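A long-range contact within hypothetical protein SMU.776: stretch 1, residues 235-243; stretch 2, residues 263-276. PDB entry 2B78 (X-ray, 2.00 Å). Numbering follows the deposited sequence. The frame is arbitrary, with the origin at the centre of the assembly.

Stretch 1 235-243: AMATTSVDL
Stretch 2 (263-276) ANHQLVVMDVFDYF

Strands 237-242 and 265-269 run parallel, their axes 15° apart and 4.7 Å at closest approach, and the two stretches bury 773 Å² between them. The register pairs Thr238 with His265 and continues one for one to Asp242 with Val269, at CA-CA separations of 4.7 to 5.1 Å. Backbone angles lie in the extended region: phi runs from -165° to -111° and psi from 122° to 159° over 237-242; phi from -127° to -110° and psi from 105° to 141° over 265-269.

The ladder begins at Asn264 (-107/24), whose O accepts from Thr238 N at 3.0 Å. His265 (chi1 m, chi2 -67°) then turns its ring edge to Thr238 (chi1 p): ND1 and OG1 are hydrogen-bonded at 3.0 Å, with OG1 near the ring plane and the donor unresolved. A threonine suits this place because its short hydroxyl reaches the imidazole from the neighbouring strand.

Gln266 bonds to both flanks of Thr239, as parallel pairing requires: its N donates to Thr238 O at 2.9 Å (168°) and its O accepts from Ser240 N at 2.9 Å (168°). Water 1 reinforces the join, donating to Gln266 O at 2.8 Å and lying 2.9 Å from Thr238 OG1 and 2.7 Å from Ser240 OG, hydrogen-bonded to both. The Gln266 side chain (m, p, 53°) folds back within its own stretch, NE2 donating to Ala263 O at 3.2 Å.

Leu267 (m, t) shares a sheet face with Thr238, Ser240, His265, Asp242 and Val269; its CD2 comes 4.0 Å from Ser240 CB (chi1 m). Val268 repeats the two-sided pattern around Val241, its N donating to Ser240 O at 2.8 Å (173°) and its O accepting from Asp242 N at 3.1 Å (167°). On the other face, with Thr239 and Gln266, lie Val268 (t) and buried Val241 (t); Val268 CB and Val241 CG2 are 4.1 Å apart, and Val268 CG2 also lies 4.0 Å from Thr239 CG2 (chi1 m).

At Val269 (t), CA approaches Asp242 O at 3.1 Å in a CA-H...O contact of 148°. Met270 (-166/157; t, t, m) ends the ladder, its N donating to Asp242 O at 3.0 Å with a more bent angle, 138°.

Asp271 (t) caps the following helix: OD2 accepts from Asp274 N at 3.1 Å and, weakly, from Phe273 N at 3.0 Å. The helix brings back buried Tyr275 (t, chi2 77°), whose CB points toward stretch 1. Val241 CG2 sits over its ring face, 3.9 Å from the Tyr275 ring centroid and 5° off the normal, so a compact branched side chain packs against both strand partner and aromatic ring.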

ATOM      1  N   ALA A 235      -0.232  14.778 -20.268  1.00 13.52           N
ATOM      2  CA  ALA A 235      -1.690  14.743 -20.309  1.00 13.59           C
ATOM      3  C   ALA A 235      -2.213  16.108 -20.749  1.00 14.25           C
ATOM      4  O   ALA A 235      -1.636  17.159 -20.419  1.00 12.55           O
ATOM      5  CB  ALA A 235      -2.257  14.364 -18.934  1.00 12.31           C
ATOM      6  N   MET A 236      -3.300  16.098 -21.512  1.00 14.99           N
ATOM      7  CA  MET A 236      -3.872  17.350 -21.981  1.00 15.99           C
ATOM      8  C   MET A 236      -4.412  18.163 -20.811  1.00 15.81           C
ATOM      9  O   MET A 236      -4.262  19.387 -20.768  1.00 16.41           O
ATOM     10  CB  MET A 236      -5.000  17.085 -22.972  1.00 17.67           C
ATOM     11  CG  MET A 236      -5.593  18.366 -23.544  1.00 22.25           C
ATOM     12  SD  MET A 236      -6.963  18.066 -24.681  1.00 28.75           S
ATOM     13  CE  MET A 236      -6.074  17.411 -26.123  1.00 26.83           C
ATOM     14  N   ALA A 237      -5.054  17.480 -19.872  1.00 13.12           N
ATOM     15  CA  ALA A 237      -5.630  18.145 -18.712  1.00 12.62           C
ATOM     16  C   ALA A 237      -5.957  17.109 -17.642  1.00 11.78           C
ATOM     17  O   ALA A 237      -6.085  15.932 -17.938  1.00 12.79           O
ATOM     18  CB  ALA A 237      -6.902  18.882 -19.129  1.00 10.63           C
ATOM     19  N   THR A 238      -6.082  17.533 -16.391  1.00 10.43           N
ATOM     20  CA  THR A 238      -6.446  16.578 -15.354  1.00 10.35           C
ATOM     21  C   THR A 238      -7.344  17.244 -14.337  1.00 10.23           C
ATOM     22  O   THR A 238      -7.212  18.440 -14.042  1.00 11.41           O
ATOM     23  CB  THR A 238      -5.224  16.002 -14.600  1.00 10.78           C
ATOM     24  OG1 THR A 238      -4.712  16.986 -13.689  1.00 14.13           O
ATOM     25  CG2 THR A 238      -4.134  15.603 -15.574  1.00 10.79           C
ATOM     26  N   THR A 239      -8.280  16.468 -13.822  1.00 10.86           N
ATOM     27  CA  THR A 239      -9.198  16.938 -12.803  1.00 10.61           C
ATOM     28  C   THR A 239      -9.045  15.942 -11.672  1.00 11.03           C
ATOM     29  O   THR A 239      -9.253  14.750 -11.863  1.00 10.96           O
ATOM     30  CB  THR A 239     -10.640  16.930 -13.304  1.00 10.92           C
ATOM     31  OG1 THR A 239     -10.751  17.816 -14.425  1.00 10.53           O
ATOM     32  CG2 THR A 239     -11.587  17.374 -12.191  1.00 10.80           C
ATOM     33  N   SER A 240      -8.675  16.436 -10.492  1.00 10.55           N
ATOM     34  CA  SER A 240      -8.464  15.585  -9.334  1.00 10.50           C
ATOM     35  C   SER A 240      -9.563  15.838  -8.309  1.00 11.97           C
ATOM     36  O   SER A 240      -9.754  16.969  -7.850  1.00 11.42           O
ATOM     37  CB  SER A 240      -7.093  15.888  -8.733  1.00  8.98           C
ATOM     38  OG  SER A 240      -6.097  15.871  -9.748  1.00  9.03           O
ATOM     39  N   VAL A 241     -10.279  14.780  -7.948  1.00 12.42           N
ATOM     40  CA  VAL A 241     -11.386  14.916  -7.008  1.00 13.04           C
ATOM     41  C   VAL A 241     -11.217  14.156  -5.702  1.00 14.82           C
ATOM     42  O   VAL A 241     -11.006  12.936  -5.701  1.00 13.08           O
ATOM     43  CB  VAL A 241     -12.703  14.453  -7.663  1.00 11.41           C
ATOM     44  CG1 VAL A 241     -13.888  14.793  -6.746  1.00  9.44           C
ATOM     45  CG2 VAL A 241     -12.860  15.092  -9.031  1.00  9.75           C
ATOM     46  N   ASP A 242     -11.308  14.876  -4.582  1.00 16.23           N
ATOM     47  CA  ASP A 242     -11.199  14.249  -3.270  1.00 16.40           C
ATOM     48  C   ASP A 242     -12.184  14.912  -2.318  1.00 17.95           C
ATOM     49  O   ASP A 242     -12.446  16.111  -2.412  1.00 18.63           O
ATOM     50  CB  ASP A 242      -9.786  14.391  -2.695  1.00 16.26           C
ATOM     51  CG  ASP A 242      -9.502  13.367  -1.615  1.00 15.20           C
ATOM     52  OD1 ASP A 242      -9.256  12.197  -1.975  1.00 17.97           O
ATOM     53  OD2 ASP A 242      -9.538  13.714  -0.411  1.00 17.18           O
ATOM     54  N   LEU A 243     -12.721  14.131  -1.392  1.00 18.53           N
ATOM     55  CA  LEU A 243     -13.675  14.653  -0.426  1.00 19.38           C
ATOM     56  C   LEU A 243     -13.047  15.593   0.602  1.00 18.23           C
ATOM     57  O   LEU A 243     -13.742  16.431   1.170  1.00 18.31           O
ATOM     58  CB  LEU A 243     -14.344  13.489   0.312  1.00 21.66           C
ATOM     59  CG  LEU A 243     -15.299  13.860   1.445  1.00 24.49           C
ATOM     60  CD1 LEU A 243     -16.568  14.479   0.870  1.00 25.07           C
ATOM     61  CD2 LEU A 243     -15.632  12.615   2.253  1.00 25.57           C
ATOM     62  N   ALA A 263      -2.888  25.717 -15.480  1.00 12.81           N
ATOM     63  CA  ALA A 263      -4.024  26.212 -16.251  1.00 13.26           C
ATOM     64  C   ALA A 263      -4.987  25.082 -16.612  1.00 14.54           C
ATOM     65  O   ALA A 263      -6.212  25.257 -16.584  1.00 16.38           O
ATOM     66  CB  ALA A 263      -3.525  26.888 -17.524  1.00 14.85           C
ATOM     67  N   ASN A 264      -4.440  23.921 -16.956  1.00 13.66           N
ATOM     68  CA  ASN A 264      -5.278  22.788 -17.324  1.00 14.45           C
ATOM     69  C   ASN A 264      -5.318  21.696 -16.272  1.00 14.02           C
ATOM     70  O   ASN A 264      -5.580  20.535 -16.582  1.00 13.98           O
ATOM     71  CB  ASN A 264      -4.820  22.207 -18.662  1.00 15.24           C
ATOM     72  CG  ASN A 264      -5.051  23.167 -19.813  1.00 18.71           C
ATOM     73  OD1 ASN A 264      -4.121  23.523 -20.534  1.00 20.44           O
ATOM     74  ND2 ASN A 264      -6.300  23.597 -19.983  1.00 18.05           N
ATOM     75  N   HIS A 265      -5.047  22.063 -15.026  1.00 13.01           N
ATOM     76  CA  HIS A 265      -5.084  21.092 -13.953  1.00 13.94           C
ATOM     77  C   HIS A 265      -5.996  21.651 -12.877  1.00 14.06           C
ATOM     78  O   HIS A 265      -5.708  22.688 -12.281  1.00 14.38           O
ATOM     79  CB  HIS A 265      -3.668  20.824 -13.424  1.00 14.14           C
ATOM     80  CG  HIS A 265      -2.753  20.243 -14.459  1.00 14.54           C
ATOM     81  ND1 HIS A 265      -2.935  18.980 -14.983  1.00 13.62           N
ATOM     82  CD2 HIS A 265      -1.729  20.795 -15.158  1.00 14.42           C
ATOM     83  CE1 HIS A 265      -2.074  18.782 -15.967  1.00 13.20           C
ATOM     84  NE2 HIS A 265      -1.331  19.869 -16.095  1.00 14.04           N
ATOM     85  N   GLN A 266      -7.113  20.962 -12.661  1.00 13.28           N
ATOM     86  CA  GLN A 266      -8.117  21.371 -11.681  1.00 11.57           C
ATOM     87  C   GLN A 266      -8.186  20.466 -10.463  1.00 12.10           C
ATOM     88  O   GLN A 266      -8.161  19.238 -10.591  1.00 11.61           O
ATOM     89  CB  GLN A 266      -9.502  21.396 -12.329  1.00  8.66           C
ATOM     90  CG  GLN A 266      -9.802  22.616 -13.198  1.00 11.99           C
ATOM     91  CD  GLN A 266      -8.959  22.682 -14.459  1.00 15.23           C
ATOM     92  OE1 GLN A 266      -8.905  21.729 -15.236  1.00 16.91           O
ATOM     93  NE2 GLN A 266      -8.302  23.819 -14.674  1.00 14.37           N
ATOM     94  N   LEU A 267      -8.292  21.074  -9.283  1.00 12.90           N
ATOM     95  CA  LEU A 267      -8.411  20.321  -8.041  1.00 13.60           C
ATOM     96  C   LEU A 267      -9.810  20.606  -7.501  1.00 15.07           C
ATOM     97  O   LEU A 267     -10.176  21.770  -7.279  1.00 16.68           O
ATOM     98  CB  LEU A 267      -7.368  20.769  -7.017  1.00 13.77           C
ATOM     99  CG  LEU A 267      -5.881  20.772  -7.396  1.00 13.21           C
ATOM    100  CD1 LEU A 267      -5.099  21.157  -6.160  1.00 13.79           C
ATOM    101  CD2 LEU A 267      -5.419  19.425  -7.911  1.00 10.57           C
ATOM    102  N   VAL A 268     -10.582  19.542  -7.295  1.00 14.56           N
ATOM    103  CA  VAL A 268     -11.947  19.645  -6.801  1.00 13.02           C
ATOM    104  C   VAL A 268     -12.100  18.978  -5.440  1.00 14.03           C
ATOM    105  O   VAL A 268     -11.493  17.944  -5.176  1.00 14.53           O
ATOM    106  CB  VAL A 268     -12.922  18.962  -7.790  1.00 13.33           C
ATOM    107  CG1 VAL A 268     -14.339  18.984  -7.239  1.00  7.85           C
ATOM    108  CG2 VAL A 268     -12.855  19.650  -9.148  1.00  9.38           C
ATOM    109  N   VAL A 269     -12.888  19.584  -4.559  1.00 15.13           N
ATOM    110  CA  VAL A 269     -13.139  18.983  -3.251  1.00 16.31           C
ATOM    111  C   VAL A 269     -14.619  18.675  -3.236  1.00 16.58           C
ATOM    112  O   VAL A 269     -15.455  19.581  -3.109  1.00 18.02           O
ATOM    113  CB  VAL A 269     -12.818  19.935  -2.078  1.00 17.27           C
ATOM    114  CG1 VAL A 269     -13.090  19.224  -0.750  1.00 14.66           C
ATOM    115  CG2 VAL A 269     -11.358  20.366  -2.143  1.00 18.52           C
ATOM    116  N   MET A 270     -14.951  17.397  -3.378  1.00 16.11           N
ATOM    117  CA  MET A 270     -16.343  16.998  -3.417  1.00 16.05           C
ATOM    118  C   MET A 270     -16.480  15.496  -3.234  1.00 16.82           C
ATOM    119  O   MET A 270     -15.535  14.739  -3.480  1.00 17.62           O
ATOM    120  CB  MET A 270     -16.934  17.396  -4.772  1.00 15.93           C
ATOM    121  CG  MET A 270     -18.436  17.272  -4.873  1.00 15.13           C
ATOM    122  SD  MET A 270     -19.019  17.566  -6.559  1.00 17.90           S
ATOM    123  CE  MET A 270     -18.413  19.186  -6.857  1.00 11.25           C
ATOM    124  N   ASP A 271     -17.653  15.065  -2.785  1.00 17.33           N
ATOM    125  CA  ASP A 271     -17.928  13.642  -2.624  1.00 15.58           C
ATOM    126  C   ASP A 271     -17.874  13.082  -4.054  1.00 15.80           C
ATOM    127  O   ASP A 271     -18.360  13.716  -4.996  1.00 15.28           O
ATOM    128  CB  ASP A 271     -19.324  13.457  -2.031  1.00 13.83           C
ATOM    129  CG  ASP A 271     -19.733  12.013  -1.959  1.00 12.75           C
ATOM    130  OD1 ASP A 271     -19.327  11.309  -1.000  1.00 12.50           O
ATOM    131  OD2 ASP A 271     -20.454  11.583  -2.874  1.00 10.86           O
ATOM    132  N   VAL A 272     -17.276  11.906  -4.226  1.00 16.46           N
ATOM    133  CA  VAL A 272     -17.147  11.328  -5.565  1.00 17.18           C
ATOM    134  C   VAL A 272     -18.483  11.051  -6.248  1.00 16.37           C
ATOM    135  O   VAL A 272     -18.606  11.222  -7.459  1.00 16.97           O
ATOM    136  CB  VAL A 272     -16.274  10.046  -5.530  1.00 17.37           C
ATOM    137  CG1 VAL A 272     -16.377   9.296  -6.855  1.00 15.52           C
ATOM    138  CG2 VAL A 272     -14.806  10.438  -5.292  1.00 16.90           C
ATOM    139  N   PHE A 273     -19.488  10.626  -5.493  1.00 15.54           N
ATOM    140  CA  PHE A 273     -20.783  10.385  -6.121  1.00 16.15           C
ATOM    141  C   PHE A 273     -21.422  11.715  -6.482  1.00 15.54           C
ATOM    142  O   PHE A 273     -22.121  11.820  -7.494  1.00 16.04           O
ATOM    143  CB  PHE A 273     -21.695   9.573  -5.205  1.00 15.53           C
ATOM    144  CG  PHE A 273     -21.327   8.121  -5.141  1.00 16.96           C
ATOM    145  CD1 PHE A 273     -21.498   7.299  -6.258  1.00 17.41           C
ATOM    146  CD2 PHE A 273     -20.764   7.582  -3.990  1.00 15.27           C
ATOM    147  CE1 PHE A 273     -21.108   5.952  -6.223  1.00 18.57           C
ATOM    148  CE2 PHE A 273     -20.372   6.235  -3.948  1.00 16.63           C
ATOM    149  CZ  PHE A 273     -20.544   5.423  -5.065  1.00 16.17           C
ATOM    150  N   ASP A 274     -21.182  12.741  -5.669  1.00 15.53           N
ATOM    151  CA  ASP A 274     -21.736  14.054  -5.984  1.00 14.38           C
ATOM    152  C   ASP A 274     -21.047  14.569  -7.244  1.00 13.53           C
ATOM    153  O   ASP A 274     -21.653  15.305  -8.039  1.00 13.44           O
ATOM    154  CB  ASP A 274     -21.529  15.052  -4.834  1.00 13.18           C
ATOM    155  CG  ASP A 274     -22.484  14.819  -3.669  1.00 14.41           C
ATOM    156  OD1 ASP A 274     -23.566  14.223  -3.872  1.00 13.69           O
ATOM    157  OD2 ASP A 274     -22.159  15.243  -2.543  1.00 16.78           O
ATOM    158  N   TYR A 275     -19.783  14.192  -7.437  1.00 12.27           N
ATOM    159  CA  TYR A 275     -19.088  14.643  -8.633  1.00 12.03           C
ATOM    160  C   TYR A 275     -19.617  13.924  -9.872  1.00 10.95           C
ATOM    161  O   TYR A 275     -19.663  14.507 -10.954  1.00 10.14           O
ATOM    162  CB  TYR A 275     -17.572  14.426  -8.537  1.00 12.62           C
ATOM    163  CG  TYR A 275     -16.855  15.137  -9.660  1.00 14.35           C
ATOM    164  CD1 TYR A 275     -16.657  16.519  -9.615  1.00 14.98           C
ATOM    165  CD2 TYR A 275     -16.466  14.456 -10.814  1.00 15.03           C
ATOM    166  CE1 TYR A 275     -16.099  17.210 -10.696  1.00 15.71           C
ATOM    167  CE2 TYR A 275     -15.900  15.138 -11.903  1.00 16.43           C
ATOM    168  CZ  TYR A 275     -15.724  16.516 -11.834  1.00 15.01           C
ATOM    169  OH  TYR A 275     -15.185  17.203 -12.900  1.00 16.29           O
ATOM    170  N   PHE A 276     -20.009  12.658  -9.722  1.00 10.55           N
ATOM    171  CA  PHE A 276     -20.540  11.915 -10.856  1.00 11.24           C
ATOM    172  C   PHE A 276     -21.783  12.634 -11.352  1.00 12.48           C
ATOM    173  O   PHE A 276     -21.955  12.844 -12.554  1.00 14.42           O
ATOM    174  CB  PHE A 276     -20.894  10.474 -10.458  1.00 11.32           C
ATOM    175  CG  PHE A 276     -19.721   9.522 -10.485  1.00 10.85           C
ATOM    176  CD1 PHE A 276     -18.853   9.495 -11.573  1.00 10.13           C
ATOM    177  CD2 PHE A 276     -19.522   8.616  -9.443  1.00 12.34           C
ATOM    178  CE1 PHE A 276     -17.801   8.578 -11.626  1.00 11.02           C
ATOM    179  CE2 PHE A 276     -18.477   7.695  -9.486  1.00 11.17           C
ATOM    180  CZ  PHE A 276     -17.614   7.675 -10.579  1.00 10.57           C
TER
HETATM  181  O   HOH W   1      -5.642  18.113 -11.239  1.00 16.98           O